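Local atomic coordinates of beta-galactosidase (Bacillus circulans, PDB entry 4MAD), a protein that probably hydrolyses terminal non-reducing beta-D-galactose residues in beta-D-galactosides, as a member of glycosyl hydrolase family 35. Residues Leu198-Gly203 with Gly212-Ile217; Glu270-Ile275 with Arg333-Lys338; Ala349-Arg354 with Ala525-Ile530; Val413-Asp418 with Gly473-Val478. One frame throughout, in Å; residues are numbered along the deposited sequence.

Overall arrangement
The first two contacts follow one another within the catalytic barrel. Contact 1 closes the short excursion from strand 197-202 through helix 206-212 towards strand 218-223. Contact 2 then pairs helices 265-276 and 327-339, with the barrel strand 281-284 between them in sequence. Leaving the second helix, the chain enters residues 349-354, which open contact 3 and meet 525-530 some 171 residues further on. Within that span lies contact 4, which joins strands 409-417 and 473-480 of the first all-beta domain. Contact 3 therefore brings the linker after the barrel to the galactose-binding domain. Centres of contacts 2 and 4 are about 49 Å apart, on opposite sides of the chain's centre.

Contact 1: Leu198-Gly203 with Gly212-Ile217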
loop_
_atom_site.group_PDB
_atom_site.type_symbol
_atom_site.label_atom_id
_atom_site.label_comp_id
_atom_site.label_asym_id
_atom_site.label_seq_id
_atom_site.Cartn_x
_atom_site.Cartn_y
_atom_site.Cartn_z
ATOM N N LEU A 198 -21.232 2.521 -14.281
ATOM C CA LEU A 198 -20.705 3.109 -13.064
ATOM C C LEU A 198 -21.335 2.468 -11.853
ATOM O O LEU A 198 -22.463 2.179 -11.869
ATOM C CB LEU A 198 -21.017 4.602 -13.012
ATOM C CG LEU A 198 -20.413 5.497 -14.071
ATOM C CD1 LEU A 198 -20.549 6.968 -13.737
ATOM C CD2 LEU A 198 -19.038 5.158 -14.349
ATOM N N PHE A 199 -20.590 2.229 -10.815
ATOM C CA PHE A 199 -21.163 1.518 -9.708
ATOM C C PHE A 199 -20.448 1.912 -8.444
ATOM O O PHE A 199 -19.425 2.423 -8.527
ATOM C CB PHE A 199 -21.061 0.013 -9.939
ATOM C CG PHE A 199 -19.675 -0.488 -9.950
ATOM C CD1 PHE A 199 -19.053 -0.843 -8.809
ATOM C CD2 PHE A 199 -18.963 -0.586 -11.122
ATOM C CE1 PHE A 199 -17.765 -1.283 -8.837
ATOM C CE2 PHE A 199 -17.678 -1.054 -11.131
ATOM C CZ PHE A 199 -17.090 -1.378 -10.016
ATOM N N THR A 200 -21.008 1.555 -7.308
ATOM C CA THR A 200 -20.422 1.736 -5.998
ATOM C C THR A 200 -20.294 0.385 -5.298
ATOM O O THR A 200 -20.839 -0.576 -5.720
ATOM C CB THR A 200 -21.271 2.648 -5.087
ATOM O OG1 THR A 200 -22.601 2.191 -5.028
ATOM C CG2 THR A 200 -21.229 4.093 -5.622
ATOM N N SER A 201 -19.525 0.368 -4.228
ATOM C CA SER A 201 -19.480 -0.791 -3.372
ATOM C C SER A 201 -19.530 -0.361 -1.929
ATOM O O SER A 201 -19.072 0.659 -1.598
ATOM C CB SER A 201 -18.256 -1.670 -3.659
ATOM O OG SER A 201 -17.035 -1.094 -3.285
ATOM N N ASP A 202 -20.151 -1.173 -1.116
ATOM C CA ASP A 202 -20.205 -0.942 0.300
ATOM C C ASP A 202 -20.355 -2.258 1.062
ATOM O O ASP A 202 -20.653 -3.244 0.486
ATOM C CB ASP A 202 -21.356 -0.057 0.667
ATOM C CG ASP A 202 -21.128 1.369 0.314
ATOM O OD1 ASP A 202 -20.426 2.052 1.032
ATOM O OD2 ASP A 202 -21.678 1.788 -0.682
ATOM N N GLY A 203 -20.134 -2.217 2.369
ATOM C CA GLY A 203 -20.478 -3.327 3.225
ATOM C C GLY A 203 -21.990 -3.458 3.341
ATOM O O GLY A 203 -22.674 -2.536 3.225
ATOM N N GLY A 212 -23.476 5.190 1.442
ATOM C CA GLY A 212 -22.714 5.034 0.235
ATOM C C GLY A 212 -23.360 4.904 -1.135
ATOM O O GLY A 212 -22.688 5.024 -2.086
ATOM N N MET A 213 -24.648 4.595 -1.204
ATOM C CA MET A 213 -25.328 4.492 -2.481
ATOM C C MET A 213 -25.572 5.879 -3.054
ATOM O O MET A 213 -25.767 6.823 -2.323
ATOM C CB MET A 213 -26.614 3.692 -2.374
ATOM C CG MET A 213 -26.452 2.323 -1.823
ATOM S SD MET A 213 -27.965 1.364 -1.704
ATOM C CE MET A 213 -28.533 1.552 -3.344
ATOM N N ILE A 214 -25.518 5.960 -4.369
ATOM C CA ILE A 214 -25.813 7.141 -5.113
ATOM C C ILE A 214 -27.066 6.974 -6.007
ATOM O O ILE A 214 -27.254 5.990 -6.644
ATOM C CB ILE A 214 -24.669 7.595 -5.992
ATOM C CG1 ILE A 214 -23.321 7.413 -5.314
ATOM C CG2 ILE A 214 -24.859 9.011 -6.329
ATOM C CD1 ILE A 214 -22.185 7.671 -6.178
ATOM N N GLU A 215 -27.901 7.995 -6.027
ATOM C CA GLU A 215 -29.081 7.908 -6.790
ATOM C C GLU A 215 -28.657 7.688 -8.217
ATOM O O GLU A 215 -27.805 8.335 -8.725
ATOM C CB GLU A 215 -29.906 9.193 -6.662
ATOM C CG GLU A 215 -31.151 9.209 -7.448
ATOM C CD GLU A 215 -32.137 8.097 -7.083
ATOM O OE1 GLU A 215 -31.725 7.065 -6.571
ATOM O OE2 GLU A 215 -33.343 8.251 -7.340
ATOM N N GLY A 216 -29.321 6.726 -8.826
ATOM C CA GLY A 216 -29.140 6.332 -10.198
ATOM C C GLY A 216 -28.020 5.364 -10.468
ATOM O O GLY A 216 -27.779 5.046 -11.574
ATOM N N ILE A 217 -27.348 4.907 -9.424
ATOM C CA ILE A 217 -26.137 4.121 -9.574
ATOM C C ILE A 217 -26.207 2.700 -8.965
ATOM O O ILE A 217 -26.564 2.551 -7.841
ATOM C CB ILE A 217 -24.936 4.907 -8.985
ATOM C CG1 ILE A 217 -24.698 6.211 -9.741
ATOM C CG2 ILE A 217 -23.749 4.090 -9.018
ATOM C CD1 ILE A 217 -24.370 6.047 -11.156
HETATM O O HOH W 1 -25.095 3.364 -5.479
HETATM O O HOH W 2 -20.004 3.761 -1.770
#
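Apolar contact is carried by Ile217, Leu198, Thr200 and Ile214. Ile217 CG2, anti to its backbone N, rests on the strand backbone 3.7 Å from Phe199 CA, while the other branch takes Ile217 CD1 to 4.1 Å from Leu198 CB. The methyl of Thr200 crosses Ile214 obliquely, with Thr200 CG2 3.7 Å from Ile214 CD1.

Polar contact between the segments runs through water. Thr200 OG1 occupies the crowded position between its backbone N and carbonyl carbon (chi1 53°), and so faces the turn; water 1 donates to Thr200 OG1 at 2.8 Å. The same water accepts from Ile214 N (2.9 Å) and donates to Ile217 O, joining strand and both ends of the type II turn 214-217. Thr200 OG1 is also hydrogen-bonded to Glu219. Water 2 lies 2.8 Å from Asp202 OD2 and bridges to Gly212 O, with more acceptors around it than its protons can serve.

Close approach without bonding marks the helix end: Asp202 OD2 lies 3.5 Å from Gly212 CA, where the absence of a side chain makes room for the carboxylate. Asp202 OD1 takes the N-H of Gly173, and the nearby Glu219 carboxylate may raise the proton affinity of Asp202. This is a beta-alpha-beta crossover of a TIM barrel; the side chain of Asp202, at the strand's C-terminal end, comes about 4 Å from that of Glu171, the probable proton donor.

Contact 2: Glu270-Ile275 with Arg333-Lys338; sequences ETLEEI and RKVFEK
Two bent acidic and basic chains, and two branched ones, set this contact through their torsions. Glu273 has CG anti to the carbonyl carbon and then folds sharply at chi2 (-88°), so that a side chain leaving its helix obliquely swings its carboxylate towards residues 333-338. Lys338 also has CG anti to the carbonyl carbon and runs extended until a bend at chi3 (57°) turns its amine to meet that group, the two chains crossing at about a right angle. In Leu272 CG is anti to the backbone N, as is CG1 of Val335, which points both side chains into the interhelical space.

The polar result is one salt bridge: Lys338 NZ donates to Glu273 OE2 at 2.8 Å, arriving from above the carboxylate plane. Glu273 OE1 is held separately, by Tyr339 OH and by a salt bridge to Lys277, so both carboxylate oxygens are engaged and the group's rotation is restrained. Val335 CG1 lies 3.9 Å from Glu273 OE2, so a methyl packs against the charged oxygen.

Leu272 and Val335 meet tip to tip, Leu272 CD2 to Val335 CG1 at 3.7 Å; the same CD2 comes 4.0 Å from Phe336 CE1.

The axes of segments 270-275 and 333-338 run 21° from parallel, 10.7 Å apart at closest approach. Helices 265-276 and 327-339 are neighbours in the outer layer of the (beta/alpha)8 barrel, one before and one after strand 281-284: Leu272 and Phe336 both touch its Phe284, Phe336 packs edge-to-face with Phe60, and Arg333 NE donates a hydrogen bond to Ala57 O of helix 48-58.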
loop_
_atom_site.group_PDB
_atom_site.type_symbol
_atom_site.label_atom_id
_atom_site.label_comp_id
_atom_site.label_asym_id
_atom_site.label_seq_id
_atom_site.Cartn_x
_atom_site.Cartn_y
_atom_site.Cartn_z
ATOM N N GLU A 270 -16.630 -22.729 0.021
ATOM C CA GLU A 270 -17.956 -22.784 0.536
ATOM C C GLU A 270 -18.677 -21.466 0.299
ATOM O O GLU A 270 -19.818 -21.427 -0.055
ATOM C CB GLU A 270 -17.931 -23.116 1.999
ATOM C CG GLU A 270 -19.234 -22.984 2.644
ATOM C CD GLU A 270 -19.366 -23.809 3.924
ATOM O OE1 GLU A 270 -18.389 -24.275 4.425
ATOM O OE2 GLU A 270 -20.457 -23.945 4.413
ATOM N N THR A 271 -17.979 -20.390 0.557
ATOM C CA THR A 271 -18.539 -19.076 0.311
ATOM C C THR A 271 -18.724 -18.724 -1.155
ATOM O O THR A 271 -19.649 -18.097 -1.498
ATOM C CB THR A 271 -17.844 -17.929 1.068
ATOM O OG1 THR A 271 -17.979 -18.124 2.462
ATOM C CG2 THR A 271 -18.449 -16.651 0.718
ATOM N N LEU A 272 -17.804 -19.159 -1.988
ATOM C CA LEU A 272 -17.885 -18.893 -3.390
ATOM C C LEU A 272 -19.128 -19.556 -3.966
ATOM O O LEU A 272 -19.820 -18.986 -4.714
ATOM C CB LEU A 272 -16.653 -19.430 -4.098
ATOM C CG LEU A 272 -16.657 -19.410 -5.618
ATOM C CD1 LEU A 272 -16.874 -18.062 -6.055
ATOM C CD2 LEU A 272 -15.426 -19.910 -6.164
ATOM N N GLU A 273 -19.381 -20.793 -3.578
ATOM C CA GLU A 273 -20.560 -21.519 -4.030
ATOM C C GLU A 273 -21.808 -20.787 -3.591
ATOM O O GLU A 273 -22.738 -20.673 -4.320
ATOM C CB GLU A 273 -20.588 -22.941 -3.488
ATOM C CG GLU A 273 -19.626 -23.856 -4.121
ATOM C CD GLU A 273 -20.206 -24.516 -5.358
ATOM O OE1 GLU A 273 -21.294 -24.138 -5.758
ATOM O OE2 GLU A 273 -19.574 -25.394 -5.904
ATOM N N GLU A 274 -21.775 -20.242 -2.386
ATOM C CA GLU A 274 -22.911 -19.525 -1.866
ATOM C C GLU A 274 -23.184 -18.365 -2.791
ATOM O O GLU A 274 -24.279 -18.038 -3.028
ATOM C CB GLU A 274 -22.648 -19.036 -0.442
ATOM C CG GLU A 274 -23.839 -18.904 0.420
ATOM C CD GLU A 274 -23.575 -18.188 1.772
ATOM O OE1 GLU A 274 -22.423 -17.879 2.094
ATOM O OE2 GLU A 274 -24.548 -17.939 2.473
ATOM N N ILE A 275 -22.142 -17.717 -3.228
ATOM C CA ILE A 275 -22.305 -16.589 -4.091
ATOM C C ILE A 275 -22.852 -17.003 -5.438
ATOM O O ILE A 275 -23.754 -16.423 -5.926
ATOM C CB ILE A 275 -20.974 -15.873 -4.329
ATOM C CG1 ILE A 275 -20.513 -15.212 -3.042
ATOM C CG2 ILE A 275 -21.076 -14.906 -5.451
ATOM C CD1 ILE A 275 -19.187 -14.554 -3.103
ATOM N N ARG A 333 -10.665 -22.797 -9.517
ATOM C CA ARG A 333 -10.852 -23.122 -10.908
ATOM C C ARG A 333 -11.862 -24.251 -11.039
ATOM O O ARG A 333 -12.683 -24.252 -11.904
ATOM C CB ARG A 333 -9.566 -23.515 -11.552
ATOM C CG ARG A 333 -9.803 -24.122 -12.861
ATOM C CD ARG A 333 -8.633 -24.260 -13.648
ATOM N NE ARG A 333 -8.800 -23.665 -14.948
ATOM C CZ ARG A 333 -9.160 -24.314 -16.038
ATOM N NH1 ARG A 333 -9.372 -25.579 -16.010
ATOM N NH2 ARG A 333 -9.264 -23.690 -17.156
ATOM N N LYS A 334 -11.790 -25.201 -10.139
ATOM C CA LYS A 334 -12.697 -26.334 -10.148
ATOM C C LYS A 334 -14.147 -25.912 -9.916
ATOM O O LYS A 334 -15.036 -26.436 -10.504
ATOM C CB LYS A 334 -12.274 -27.267 -9.057
ATOM C CG LYS A 334 -12.963 -28.549 -9.054
ATOM C CD LYS A 334 -12.265 -29.571 -8.264
ATOM C CE LYS A 334 -13.179 -30.719 -8.132
ATOM N NZ LYS A 334 -12.614 -31.866 -7.460
ATOM N N VAL A 335 -14.358 -24.983 -9.004
ATOM C CA VAL A 335 -15.660 -24.443 -8.835
ATOM C C VAL A 335 -16.125 -23.687 -10.069
ATOM O O VAL A 335 -17.194 -23.865 -10.517
ATOM C CB VAL A 335 -15.754 -23.527 -7.648
ATOM C CG1 VAL A 335 -17.047 -22.898 -7.603
ATOM C CG2 VAL A 335 -15.497 -24.257 -6.386
ATOM N N PHE A 336 -15.255 -22.904 -10.642
ATOM C CA PHE A 336 -15.636 -22.128 -11.792
ATOM C C PHE A 336 -16.104 -23.064 -12.899
ATOM O O PHE A 336 -17.025 -22.776 -13.571
ATOM C CB PHE A 336 -14.497 -21.254 -12.299
ATOM C CG PHE A 336 -14.245 -20.005 -11.505
ATOM C CD1 PHE A 336 -15.063 -19.583 -10.496
ATOM C CD2 PHE A 336 -13.167 -19.235 -11.802
ATOM C CE1 PHE A 336 -14.788 -18.431 -9.836
ATOM C CE2 PHE A 336 -12.923 -18.119 -11.128
ATOM C CZ PHE A 336 -13.713 -17.730 -10.147
ATOM N N GLU A 337 -15.481 -24.212 -13.013
ATOM C CA GLU A 337 -15.807 -25.161 -14.043
ATOM C C GLU A 337 -17.245 -25.673 -13.944
ATOM O O GLU A 337 -17.811 -26.002 -14.912
ATOM C CB GLU A 337 -14.797 -26.288 -14.096
ATOM C CG GLU A 337 -13.480 -25.887 -14.600
ATOM C CD GLU A 337 -12.593 -27.078 -14.917
ATOM O OE1 GLU A 337 -12.172 -27.755 -13.994
ATOM O OE2 GLU A 337 -12.348 -27.353 -16.104
ATOM N N LYS A 338 -17.812 -25.729 -12.767
ATOM C CA LYS A 338 -19.219 -26.045 -12.605
ATOM C C LYS A 338 -20.161 -25.027 -13.217
ATOM O O LYS A 338 -21.264 -25.332 -13.492
ATOM C CB LYS A 338 -19.605 -26.203 -11.164
ATOM C CG LYS A 338 -18.969 -27.285 -10.497
ATOM C CD LYS A 338 -19.262 -27.280 -9.027
ATOM C CE LYS A 338 -20.708 -27.315 -8.698
ATOM N NZ LYS A 338 -20.948 -27.453 -7.211
#

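Contact 3: Ala349-Arg354 with Ala525-Ile530; sequences APIPKR and AADTFI
The Phe529 ring is met at its edge, near the ring plane, by Lys353: CG of the lysine lies 4.0 Å from Phe529 CE2. The Asp527 carboxylate offers the anti lone pair of OD2 to Lys353 NZ at 3.1 Å, a salt bridge, while Ile351 CG2 stands 3.5 Å from the same OD2. The guanidinium of Arg354 has Lys353 O close to its plane, with NH1 donating to it at 2.9 Å.

Lys353 runs beside Asp527 and points the same way; bends at chi2 (118°) and chi4 turn NZ of Lys353 back to Ile351 O, at 2.8 Å. NZ is thus gripped by a carboxylate and a carbonyl, the latter approached from above its plane.

Backbones join at a single bridge, Lys353 with Asp527. Arg354 N donates to Asp527 O at 3.0 Å, nearly along the C=O axis and fairly straight (164°). The return bond from Asp527 N to Pro352 O is weak, and water 3 bonds to both atoms. Beside the bridge, Arg354 CG packs 3.5 Å from Ala526 CB.

Residues 349-354 carry the chain from helix 327-339 towards strand 357-366. Strand 528-531 lies between strands 584-588 and 558-561; Asp527 OD1 is bonded to Tyr47 OH and Ala563 N, and Ile351 packs on helix 48-58, so this junction brings barrel and galactose-binding domain together.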
loop_
_atom_site.group_PDB
_atom_site.type_symbol
_atom_site.label_atom_id
_atom_site.label_comp_id
_atom_site.label_asym_id
_atom_site.label_seq_id
_atom_site.Cartn_x
_atom_site.Cartn_y
_atom_site.Cartn_z
ATOM N N ALA A 349 5.254 -21.206 -17.992
ATOM C CA ALA A 349 6.307 -21.911 -17.277
ATOM C C ALA A 349 6.566 -21.196 -15.972
ATOM O O ALA A 349 6.675 -20.009 -15.976
ATOM C CB ALA A 349 7.560 -21.873 -18.064
ATOM N N PRO A 350 6.754 -21.916 -14.899
ATOM C CA PRO A 350 6.966 -21.229 -13.631
ATOM C C PRO A 350 8.232 -20.370 -13.620
ATOM O O PRO A 350 9.167 -20.680 -14.278
ATOM C CB PRO A 350 7.122 -22.364 -12.650
ATOM C CG PRO A 350 6.397 -23.443 -13.202
ATOM C CD PRO A 350 6.536 -23.340 -14.682
ATOM N N ILE A 351 8.220 -19.279 -12.882
ATOM C CA ILE A 351 9.355 -18.383 -12.818
ATOM C C ILE A 351 10.324 -18.896 -11.778
ATOM O O ILE A 351 9.994 -19.073 -10.663
ATOM C CB ILE A 351 8.918 -16.970 -12.504
ATOM C CG1 ILE A 351 8.096 -16.438 -13.655
ATOM C CG2 ILE A 351 10.062 -16.111 -12.309
ATOM C CD1 ILE A 351 7.346 -15.211 -13.368
ATOM N N PRO A 352 11.544 -19.144 -12.186
ATOM C CA PRO A 352 12.478 -19.772 -11.283
ATOM C C PRO A 352 12.782 -18.924 -10.048
ATOM O O PRO A 352 12.828 -17.757 -10.137
ATOM C CB PRO A 352 13.727 -19.903 -12.127
ATOM C CG PRO A 352 13.266 -19.976 -13.464
ATOM C CD PRO A 352 12.066 -19.114 -13.553
ATOM N N LYS A 353 12.948 -19.601 -8.933
ATOM C CA LYS A 353 13.444 -19.031 -7.684
ATOM C C LYS A 353 14.808 -19.638 -7.342
ATOM O O LYS A 353 14.977 -20.778 -7.484
ATOM C CB LYS A 353 12.461 -19.289 -6.571
ATOM C CG LYS A 353 11.300 -18.322 -6.588
ATOM C CD LYS A 353 10.018 -18.940 -6.798
ATOM C CE LYS A 353 8.889 -17.943 -7.280
ATOM N NZ LYS A 353 9.063 -17.288 -8.666
ATOM N N ARG A 354 15.753 -18.832 -6.881
ATOM C CA ARG A 354 17.096 -19.290 -6.541
ATOM C C ARG A 354 17.526 -18.805 -5.183
ATOM O O ARG A 354 17.061 -17.788 -4.741
ATOM C CB ARG A 354 18.089 -18.818 -7.572
ATOM C CG ARG A 354 17.830 -19.381 -8.935
ATOM C CD ARG A 354 18.047 -20.855 -8.932
ATOM N NE ARG A 354 17.924 -21.448 -10.250
ATOM C CZ ARG A 354 16.867 -22.105 -10.653
ATOM N NH1 ARG A 354 15.873 -22.255 -9.850
ATOM N NH2 ARG A 354 16.815 -22.590 -11.866
ATOM N N ALA A 525 20.103 -13.684 -13.207
ATOM C CA ALA A 525 19.077 -13.150 -12.337
ATOM C C ALA A 525 17.888 -14.110 -12.175
ATOM O O ALA A 525 17.469 -14.691 -13.117
ATOM C CB ALA A 525 18.625 -11.906 -12.856
ATOM N N ALA A 526 17.393 -14.275 -10.967
ATOM C CA ALA A 526 16.231 -15.101 -10.737
ATOM C C ALA A 526 15.512 -14.545 -9.503
ATOM O O ALA A 526 16.108 -13.848 -8.765
ATOM C CB ALA A 526 16.620 -16.461 -10.484
ATOM N N ASP A 527 14.252 -14.869 -9.296
ATOM C CA ASP A 527 13.553 -14.374 -8.131
ATOM C C ASP A 527 14.206 -14.941 -6.905
ATOM O O ASP A 527 14.717 -15.973 -6.929
ATOM C CB ASP A 527 12.087 -14.774 -8.119
ATOM C CG ASP A 527 11.241 -14.024 -9.102
ATOM O OD1 ASP A 527 11.682 -13.080 -9.720
ATOM O OD2 ASP A 527 10.115 -14.436 -9.246
ATOM N N THR A 528 14.199 -14.182 -5.841
ATOM C CA THR A 528 14.837 -14.590 -4.623
ATOM C C THR A 528 14.276 -13.846 -3.421
ATOM O O THR A 528 13.512 -12.957 -3.592
ATOM C CB THR A 528 16.378 -14.451 -4.675
ATOM O OG1 THR A 528 16.973 -15.065 -3.560
ATOM C CG2 THR A 528 16.768 -13.030 -4.704
ATOM N N PHE A 529 14.684 -14.258 -2.237
ATOM C CA PHE A 529 14.192 -13.666 -1.017
ATOM C C PHE A 529 15.314 -13.421 -0.035
ATOM O O PHE A 529 16.138 -14.246 0.135
ATOM C CB PHE A 529 13.140 -14.541 -0.387
ATOM C CG PHE A 529 12.061 -14.986 -1.341
ATOM C CD1 PHE A 529 10.844 -14.345 -1.398
ATOM C CD2 PHE A 529 12.240 -16.067 -2.183
ATOM C CE1 PHE A 529 9.891 -14.739 -2.235
ATOM C CE2 PHE A 529 11.247 -16.449 -3.014
ATOM C CZ PHE A 529 10.089 -15.760 -3.046
ATOM N N ILE A 530 15.302 -12.265 0.599
ATOM C CA ILE A 530 16.276 -11.939 1.598
ATOM C C ILE A 530 15.785 -12.259 3.016
ATOM O O ILE A 530 14.820 -11.744 3.437
ATOM C CB ILE A 530 16.652 -10.434 1.562
ATOM C CG1 ILE A 530 17.124 -10.017 0.194
ATOM C CG2 ILE A 530 17.721 -10.167 2.517
ATOM C CD1 ILE A 530 17.547 -8.581 0.098
HETATM O O HOH W 3 13.540 -16.185 -12.156
#

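Contact 4: Val413-Asp418 with Gly473-Val478; sequences VQDIHD and GITEGV
A classic beta bulge interrupts the antiparallel pairing of strands 409-417 and 473-480 where both turn a corner. Glu476 and Gly477 together face Gln414, and the register shifts by one before Ile416 pairs with Ile474.

Gln414 O receives two N-H groups, from Gly477 N and Glu476 N, each at 2.8 Å; the second lies on a carbonyl lone pair but is more bent (135°). Gln414 N returns a bond to Gly477 O. After the cis peptide before Asp415, Asp415 N donates to Thr475 OG1 at 2.7 Å, almost linearly (175°). OG1 sits in the crowded position between backbone N and carbonyl carbon, turned to Asp415 N, and Thr475 N donates in return to Asp415 O. Past the corner, His417 and Gly473 resume as a hydrogen-bonded pair.

The extended Gln414 chain brings its NE2 to Glu476 OE1 at 2.8 Å; the carboxylate is turned at 90° to the amide and met from above its plane. Thr475 CG2 lies over a face of the His417 imidazole, 3.8 Å from the centroid, a CH-pi contact; His417 ND1 bonds to Tyr471 O, which restrains the ring. Val413 CG1 and Ile474 CG1 meet at 3.9 Å on the face that also carries Ile416, where Val413 touches Val432.

The bulge lets two central strands of a four-stranded antiparallel sheet turn a corner together, in an all-beta domain whose family is grouped with galactose-binding-like folds.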
loop_
_atom_site.group_PDB
_atom_site.type_symbol
_atom_site.label_atom_id
_atom_site.label_comp_id
_atom_site.label_asym_id
_atom_site.label_seq_id
_atom_site.Cartn_x
_atom_site.Cartn_y
_atom_site.Cartn_z
ATOM N N VAL A 413 7.127 13.812 23.309
ATOM C CA VAL A 413 6.906 14.122 21.926
ATOM C C VAL A 413 5.409 14.150 21.651
ATOM O O VAL A 413 4.750 13.174 21.803
ATOM C CB VAL A 413 7.535 13.111 20.984
ATOM C CG1 VAL A 413 7.360 13.534 19.614
ATOM C CG2 VAL A 413 8.965 12.934 21.253
ATOM N N GLN A 414 4.947 15.305 21.232
ATOM C CA GLN A 414 3.557 15.578 21.068
ATOM C C GLN A 414 3.189 15.920 19.638
ATOM O O GLN A 414 3.325 17.040 19.258
ATOM C CB GLN A 414 3.190 16.787 21.957
ATOM C CG GLN A 414 1.782 17.215 21.966
ATOM C CD GLN A 414 1.518 18.335 22.984
ATOM O OE1 GLN A 414 2.069 18.327 24.008
ATOM N NE2 GLN A 414 0.662 19.236 22.670
ATOM N N ASP A 415 2.631 14.980 18.899
ATOM C CA ASP A 415 2.637 13.563 19.155
ATOM C C ASP A 415 3.592 12.854 18.168
ATOM O O ASP A 415 3.953 13.398 17.194
ATOM C CB ASP A 415 1.260 12.986 18.905
ATOM C CG ASP A 415 0.253 13.300 19.997
ATOM O OD1 ASP A 415 0.615 13.441 21.140
ATOM O OD2 ASP A 415 -0.924 13.372 19.711
ATOM N N ILE A 416 3.960 11.631 18.462
ATOM C CA ILE A 416 4.889 10.931 17.619
ATOM C C ILE A 416 4.169 10.010 16.611
ATOM O O ILE A 416 3.509 9.136 16.977
ATOM C CB ILE A 416 5.903 10.147 18.427
ATOM C CG1 ILE A 416 6.923 9.489 17.520
ATOM C CG2 ILE A 416 5.248 9.167 19.293
ATOM C CD1 ILE A 416 7.905 10.377 17.008
ATOM N N HIS A 417 4.347 10.295 15.323
ATOM C CA HIS A 417 3.704 9.575 14.273
ATOM C C HIS A 417 4.776 9.079 13.313
ATOM O O HIS A 417 5.094 9.773 12.385
ATOM C CB HIS A 417 2.738 10.497 13.531
ATOM C CG HIS A 417 1.463 10.767 14.255
ATOM N ND1 HIS A 417 0.422 11.459 13.692
ATOM C CD2 HIS A 417 1.045 10.403 15.483
ATOM C CE1 HIS A 417 -0.581 11.501 14.535
ATOM N NE2 HIS A 417 -0.220 10.891 15.638
ATOM N N ASP A 418 5.307 7.888 13.529
ATOM C CA ASP A 418 4.815 6.923 14.480
ATOM C C ASP A 418 5.798 6.273 15.471
ATOM O O ASP A 418 5.394 5.619 16.371
ATOM C CB ASP A 418 4.124 5.854 13.680
ATOM C CG ASP A 418 3.289 6.425 12.588
ATOM O OD1 ASP A 418 2.341 7.086 12.928
ATOM O OD2 ASP A 418 3.596 6.249 11.429
ATOM N N GLY A 473 5.657 12.406 11.360
ATOM C CA GLY A 473 6.701 13.144 12.031
ATOM C C GLY A 473 6.269 13.467 13.433
ATOM O O GLY A 473 5.801 12.633 14.129
ATOM N N ILE A 474 6.485 14.711 13.808
ATOM C CA ILE A 474 6.071 15.232 15.086
ATOM C C ILE A 474 4.965 16.208 14.766
ATOM O O ILE A 474 5.167 17.134 14.065
ATOM C CB ILE A 474 7.249 15.918 15.767
ATOM C CG1 ILE A 474 8.282 14.881 16.105
ATOM C CG2 ILE A 474 6.824 16.624 16.962
ATOM C CD1 ILE A 474 9.528 15.355 16.428
ATOM N N THR A 475 3.774 15.898 15.219
ATOM C CA THR A 475 2.619 16.707 14.928
ATOM C C THR A 475 2.556 18.116 15.510
ATOM O O THR A 475 2.191 19.009 14.825
ATOM C CB THR A 475 1.331 15.963 15.252
ATOM O OG1 THR A 475 1.300 15.653 16.624
ATOM C CG2 THR A 475 1.282 14.716 14.459
ATOM N N GLU A 476 2.886 18.284 16.783
ATOM C CA GLU A 476 2.776 19.585 17.427
ATOM C C GLU A 476 4.053 20.175 18.032
ATOM O O GLU A 476 4.337 21.331 17.893
ATOM C CB GLU A 476 1.741 19.476 18.532
ATOM C CG GLU A 476 0.348 19.228 18.058
ATOM C CD GLU A 476 -0.645 18.896 19.169
ATOM O OE1 GLU A 476 -0.676 19.571 20.186
ATOM O OE2 GLU A 476 -1.358 17.929 18.998
ATOM N N GLY A 477 4.729 19.369 18.813
ATOM C CA GLY A 477 5.861 19.855 19.569
ATOM C C GLY A 477 6.657 18.787 20.280
ATOM O O GLY A 477 6.245 17.655 20.343
ATOM N N VAL A 478 7.793 19.198 20.821
ATOM C CA VAL A 478 8.577 18.397 21.740
ATOM C C VAL A 478 8.826 19.194 23.010
ATOM O O VAL A 478 9.153 20.313 22.937
ATOM C CB VAL A 478 9.900 18.018 21.135
ATOM C CG1 VAL A 478 10.665 17.163 22.035
ATOM C CG2 VAL A 478 9.715 17.372 19.798
#